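PDB 4PG7: homoserine dehydrogenase, which catalyses the reversible NAD(P)-dependent interconversion of aspartate semialdehyde and homoserine, a step of the aspartate pathway of amino-acid biosynthesis. Local coordinates for residues K374-G386 with I430-V443. Numbering follows the deposited sequence.
Sequences KSNFFVVVNHVKG and ITKHGYEVDKVYPV. With LYS (lysine), chain K.
Two antiparallel strands of the C-terminal ACT domain, 375-382 and 436-443, pair through F378 and Y441, whose backbones bond in both directions: F378 N to Y441 O at 2.7 Å and Y441 N to F378 O at 2.9 Å. Their rings run next to each other in the same direction, F378 CD2 3.8 Å from Y441 CD2, and L287 of strand 278-289 touches both. Further along, D438 and K439 form a classic beta bulge facing V380: V380 N gives a nearly straight bond (174° at the hydrogen) to K439 O, and V380 O receives D438 N. The bulge carries two residues of the bound lysine's pocket, which R246, G250 and T252 complete. D438 OD1 comes within 2.6 Å of the ligand O, a separation at which an acid group probably holds a proton. K439 runs extended beyond CG along the ligand's aliphatic chain, its CD 3.5 Å from the ligand CD; its NZ bonds to Y441 OH and forms a salt bridge with D255. N382 OD1 rests against D438 CB, while its ND2 is bonded to S414. The face bearing V379, V381, V437 and V440 is apolar and is packed by I430 at the end of helix 427-432: I430 CD1 lies against V379 CG1, and its CG2 meets V381 CG1 at 4.1 Å. Helix 388-398 covers this side, as expected of the alpha/beta sandwich of an ACT domain. Toward V443, N376 ND2 reaches V443 O at 3.2 Å, the acceptor near the amide plane, while its OD1 accepts from G421 N, and a water links N376 N to V443 O.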
loop_
_atom_site.group_PDB
_atom_site.type_symbol
_atom_site.label_atom_id
_atom_site.label_comp_id
_atom_site.label_asym_id
_atom_site.label_seq_id
_atom_site.Cartn_x
_atom_site.Cartn_y
_atom_site.Cartn_z
ATOM N N LYS A 374 6.792 17.255 18.355
ATOM C CA LYS A 374 7.752 18.296 18.024
ATOM C C LYS A 374 8.116 18.266 16.538
ATOM O O LYS A 374 7.684 17.375 15.799
ATOM C CB LYS A 374 9.014 18.119 18.869
ATOM C CG LYS A 374 8.833 18.276 20.382
ATOM C CD LYS A 374 7.976 19.481 20.745
ATOM C CE LYS A 374 8.175 19.972 22.172
ATOM N NZ LYS A 374 8.571 18.899 23.138
ATOM N N SER A 375 8.910 19.252 16.116
ATOM C CA SER A 375 9.377 19.368 14.757
ATOM C C SER A 375 10.887 19.379 14.720
ATOM O O SER A 375 11.542 19.753 15.697
ATOM C CB SER A 375 8.866 20.659 14.156
ATOM O OG SER A 375 7.465 20.673 14.132
ATOM N N ASN A 376 11.428 18.982 13.576
ATOM C CA ASN A 376 12.851 18.873 13.379
ATOM C C ASN A 376 13.242 19.654 12.138
ATOM O O ASN A 376 12.477 19.731 11.163
ATOM C CB ASN A 376 13.247 17.416 13.220
ATOM C CG ASN A 376 12.493 16.514 14.166
ATOM O OD1 ASN A 376 12.488 16.737 15.371
ATOM N ND2 ASN A 376 11.815 15.521 13.621
ATOM N N PHE A 377 14.445 20.212 12.165
ATOM C CA PHE A 377 14.844 21.157 11.108
ATOM C C PHE A 377 16.277 20.974 10.685
ATOM O O PHE A 377 17.139 20.659 11.504
ATOM C CB PHE A 377 14.636 22.572 11.613
ATOM C CG PHE A 377 13.213 22.879 11.984
ATOM C CD1 PHE A 377 12.339 23.385 11.034
ATOM C CD2 PHE A 377 12.745 22.660 13.293
ATOM C CE1 PHE A 377 11.015 23.672 11.377
ATOM C CE2 PHE A 377 11.433 22.952 13.641
ATOM C CZ PHE A 377 10.572 23.458 12.679
ATOM N N PHE A 378 16.521 21.257 9.408
ATOM C CA PHE A 378 17.852 21.291 8.822
ATOM C C PHE A 378 18.093 22.739 8.434
ATOM O O PHE A 378 17.375 23.279 7.621
ATOM C CB PHE A 378 17.868 20.418 7.571
ATOM C CG PHE A 378 19.113 20.517 6.726
ATOM C CD1 PHE A 378 20.289 19.918 7.115
ATOM C CD2 PHE A 378 19.067 21.100 5.473
ATOM C CE1 PHE A 378 21.421 19.946 6.293
ATOM C CE2 PHE A 378 20.187 21.128 4.654
ATOM C CZ PHE A 378 21.365 20.539 5.063
ATOM N N VAL A 379 19.090 23.355 9.039
ATOM C CA VAL A 379 19.317 24.784 8.907
ATOM C C VAL A 379 20.699 25.005 8.298
ATOM O O VAL A 379 21.682 24.504 8.828
ATOM C CB VAL A 379 19.285 25.484 10.280
ATOM C CG1 VAL A 379 19.480 26.984 10.091
ATOM C CG2 VAL A 379 17.977 25.215 11.006
ATOM N N VAL A 380 20.767 25.763 7.207
ATOM C CA VAL A 380 22.034 26.110 6.554
ATOM C C VAL A 380 22.341 27.585 6.770
ATOM O O VAL A 380 21.492 28.441 6.483
ATOM C CB VAL A 380 21.950 25.875 5.048
ATOM C CG1 VAL A 380 23.285 26.188 4.389
ATOM C CG2 VAL A 380 21.554 24.436 4.767
ATOM N N VAL A 381 23.516 27.859 7.320
ATOM C CA VAL A 381 23.963 29.218 7.602
ATOM C C VAL A 381 25.235 29.499 6.797
ATOM O O VAL A 381 26.129 28.641 6.726
ATOM C CB VAL A 381 24.230 29.470 9.104
ATOM C CG1 VAL A 381 22.953 29.260 9.902
ATOM C CG2 VAL A 381 25.317 28.549 9.627
ATOM N N ASN A 382 25.311 30.691 6.215
ATOM C CA ASN A 382 26.489 31.118 5.456
ATOM C C ASN A 382 27.213 32.301 6.109
ATOM O O ASN A 382 26.701 32.912 7.039
ATOM C CB ASN A 382 26.133 31.573 4.037
ATOM C CG ASN A 382 25.142 30.684 3.328
ATOM O OD1 ASN A 382 24.141 31.155 2.775
ATOM N ND2 ASN A 382 25.449 29.415 3.262
ATOM N N HIS A 383 28.396 32.621 5.584
ATOM C CA HIS A 383 29.225 33.752 6.055
ATOM C C HIS A 383 29.530 33.631 7.534
ATOM O O HIS A 383 29.559 34.622 8.240
ATOM C CB HIS A 383 28.533 35.090 5.734
ATOM C CG HIS A 383 27.982 35.150 4.346
ATOM N ND1 HIS A 383 28.792 35.242 3.235
ATOM C CD2 HIS A 383 26.713 35.092 3.879
ATOM C CE1 HIS A 383 28.047 35.243 2.145
ATOM N NE2 HIS A 383 26.783 35.152 2.507
ATOM N N VAL A 384 29.728 32.402 8.011
ATOM C CA VAL A 384 29.989 32.188 9.414
ATOM C C VAL A 384 31.493 32.241 9.635
ATOM O O VAL A 384 32.237 31.480 9.027
ATOM C CB VAL A 384 29.467 30.825 9.899
ATOM C CG1 VAL A 384 29.690 30.691 11.404
ATOM C CG2 VAL A 384 27.990 30.667 9.538
ATOM N N LYS A 385 31.921 33.145 10.507
ATOM C CA LYS A 385 33.307 33.208 10.935
ATOM C C LYS A 385 33.444 32.295 12.147
ATOM O O LYS A 385 32.516 32.147 12.952
ATOM C CB LYS A 385 33.712 34.640 11.314
ATOM C CG LYS A 385 33.465 35.696 10.243
ATOM C CD LYS A 385 34.440 35.595 9.078
ATOM C CE LYS A 385 34.594 36.933 8.360
ATOM N N GLY A 386 34.605 31.677 12.270
ATOM C CA GLY A 386 34.882 30.846 13.422
ATOM C C GLY A 386 34.625 29.404 13.088
ATOM O O GLY A 386 34.123 29.065 12.019
ATOM N N ILE A 430 17.818 32.366 14.998
ATOM C CA ILE A 430 19.197 32.284 14.502
ATOM C C ILE A 430 19.560 33.580 13.760
ATOM O O ILE A 430 20.673 34.086 13.903
ATOM C CB ILE A 430 19.387 31.019 13.657
ATOM C CG1 ILE A 430 19.335 29.800 14.586
ATOM C CG2 ILE A 430 20.721 31.018 12.917
ATOM C CD1 ILE A 430 19.143 28.473 13.895
ATOM N N THR A 431 18.599 34.111 13.013
ATOM C CA THR A 431 18.750 35.381 12.290
ATOM C C THR A 431 18.981 36.559 13.227
ATOM O O THR A 431 19.903 37.343 13.005
ATOM C CB THR A 431 17.527 35.629 11.375
ATOM O OG1 THR A 431 17.482 34.602 10.381
ATOM C CG2 THR A 431 17.600 36.982 10.685
ATOM N N LYS A 432 18.214 36.654 14.319
ATOM C CA LYS A 432 18.422 37.749 15.262
ATOM C C LYS A 432 19.740 37.648 16.033
ATOM O O LYS A 432 20.216 38.649 16.573
ATOM C CB LYS A 432 17.198 37.953 16.183
ATOM C CG LYS A 432 17.036 36.905 17.261
ATOM C CD LYS A 432 16.448 37.424 18.584
ATOM C CE LYS A 432 15.248 36.610 19.054
ATOM N NZ LYS A 432 14.903 36.904 20.480
ATOM N N HIS A 433 20.324 36.452 16.097
ATOM C CA HIS A 433 21.680 36.269 16.636
ATOM C C HIS A 433 22.807 36.474 15.611
ATOM O O HIS A 433 23.949 36.110 15.853
ATOM C CB HIS A 433 21.806 34.901 17.316
ATOM C CG HIS A 433 21.251 34.903 18.701
ATOM N ND1 HIS A 433 21.944 35.419 19.765
ATOM C CD2 HIS A 433 20.031 34.573 19.174
ATOM C CE1 HIS A 433 21.197 35.359 20.851
ATOM N NE2 HIS A 433 20.033 34.843 20.519
ATOM N N GLY A 434 22.460 37.020 14.456
ATOM C CA GLY A 434 23.463 37.535 13.545
ATOM C C GLY A 434 23.916 36.567 12.472
ATOM O O GLY A 434 24.903 36.844 11.824
ATOM N N TYR A 435 23.254 35.418 12.312
ATOM C CA TYR A 435 23.596 34.494 11.258
ATOM C C TYR A 435 22.738 34.679 10.034
ATOM O O TYR A 435 21.541 34.963 10.134
ATOM C CB TYR A 435 23.424 33.060 11.695
ATOM C CG TYR A 435 24.335 32.636 12.768
ATOM C CD1 TYR A 435 25.567 32.082 12.457
ATOM C CD2 TYR A 435 23.963 32.753 14.095
ATOM C CE1 TYR A 435 26.416 31.649 13.449
ATOM C CE2 TYR A 435 24.802 32.325 15.101
ATOM C CZ TYR A 435 26.032 31.775 14.780
ATOM O OH TYR A 435 26.882 31.339 15.773
ATOM N N GLU A 436 23.377 34.567 8.876
ATOM C CA GLU A 436 22.682 34.529 7.620
ATOM C C GLU A 436 22.188 33.120 7.412
ATOM O O GLU A 436 22.993 32.211 7.239
ATOM C CB GLU A 436 23.643 34.878 6.484
ATOM C CG GLU A 436 22.959 34.926 5.125
ATOM C CD GLU A 436 21.869 35.974 5.032
ATOM O OE1 GLU A 436 21.835 36.923 5.836
ATOM O OE2 GLU A 436 21.049 35.847 4.128
ATOM N N VAL A 437 20.878 32.944 7.426
ATOM C CA VAL A 437 20.290 31.650 7.214
ATOM C C VAL A 437 19.987 31.508 5.731
ATOM O O VAL A 437 19.184 32.245 5.199
ATOM C CB VAL A 437 18.974 31.488 8.029
ATOM C CG1 VAL A 437 18.298 30.167 7.697
ATOM C CG2 VAL A 437 19.270 31.569 9.523
ATOM N N ASP A 438 20.625 30.558 5.066
ATOM C CA ASP A 438 20.392 30.345 3.645
ATOM C C ASP A 438 19.016 29.737 3.479
ATOM O O ASP A 438 18.184 30.251 2.752
ATOM C CB ASP A 438 21.442 29.401 3.073
ATOM C CG ASP A 438 21.216 29.085 1.584
ATOM O OD1 ASP A 438 20.615 29.892 0.860
ATOM O OD2 ASP A 438 21.666 28.028 1.137
ATOM N N LYS A 439 18.763 28.649 4.202
ATOM C CA LYS A 439 17.471 28.035 4.156
ATOM C C LYS A 439 17.297 27.013 5.261
ATOM O O LYS A 439 18.257 26.618 5.924
ATOM C CB LYS A 439 17.295 27.343 2.823
ATOM C CG LYS A 439 18.287 26.236 2.581
ATOM C CD LYS A 439 18.374 25.973 1.088
ATOM C CE LYS A 439 19.429 24.940 0.759
ATOM N NZ LYS A 439 19.556 24.842 -0.726
ATOM N N VAL A 440 16.058 26.584 5.405
ATOM C CA VAL A 440 15.665 25.622 6.412
ATOM C C VAL A 440 14.778 24.619 5.719
ATOM O O VAL A 440 13.815 24.990 5.041
ATOM C CB VAL A 440 14.895 26.300 7.577
ATOM C CG1 VAL A 440 14.410 25.274 8.590
ATOM C CG2 VAL A 440 15.766 27.329 8.277
ATOM N N TYR A 441 15.107 23.344 5.887
ATOM C CA TYR A 441 14.244 22.258 5.430
ATOM C C TYR A 441 13.752 21.484 6.657
ATOM O O TYR A 441 14.505 21.307 7.612
ATOM C CB TYR A 441 15.002 21.296 4.543
ATOM C CG TYR A 441 15.534 21.817 3.235
ATOM C CD1 TYR A 441 14.993 22.919 2.603
ATOM C CD2 TYR A 441 16.548 21.133 2.579
ATOM C CE1 TYR A 441 15.490 23.363 1.385
ATOM C CE2 TYR A 441 17.039 21.567 1.356
ATOM C CZ TYR A 441 16.498 22.662 0.759
ATOM O OH TYR A 441 16.984 23.072 -0.474
ATOM N N PRO A 442 12.502 21.001 6.627
ATOM C CA PRO A 442 12.072 20.088 7.692
ATOM C C PRO A 442 12.822 18.779 7.618
ATOM O O PRO A 442 13.359 18.423 6.564
ATOM C CB PRO A 442 10.570 19.855 7.416
ATOM C CG PRO A 442 10.349 20.300 6.034
ATOM C CD PRO A 442 11.438 21.267 5.650
ATOM N N VAL A 443 12.871 18.086 8.750
ATOM C CA VAL A 443 13.521 16.794 8.867
ATOM C C VAL A 443 12.503 15.832 9.426
ATOM O O VAL A 443 11.864 16.129 10.453
ATOM C CB VAL A 443 14.753 16.854 9.791
ATOM C CG1 VAL A 443 15.372 15.488 9.958
ATOM C CG2 VAL A 443 15.776 17.856 9.265
HETATM N N LYS K . 21.435 27.590 -3.981
HETATM C CA LYS K . 20.197 28.304 -3.519
HETATM C C LYS K . 20.452 29.194 -2.306
HETATM O O LYS K . 19.536 29.442 -1.498
HETATM C CB LYS K . 19.095 27.295 -3.188
HETATM C CG LYS K . 17.717 27.912 -3.055
HETATM C CD LYS K . 17.022 27.511 -1.764
HETATM C CE LYS K . 15.722 28.271 -1.631
HETATM N NZ LYS K . 14.976 27.949 -0.385
HETATM O OXT LYS K . 21.574 29.693 -2.130
HETATM O O HOH W 1 9.824 17.680 11.540
HETATM O O HOH W 2 26.200 34.672 8.981
#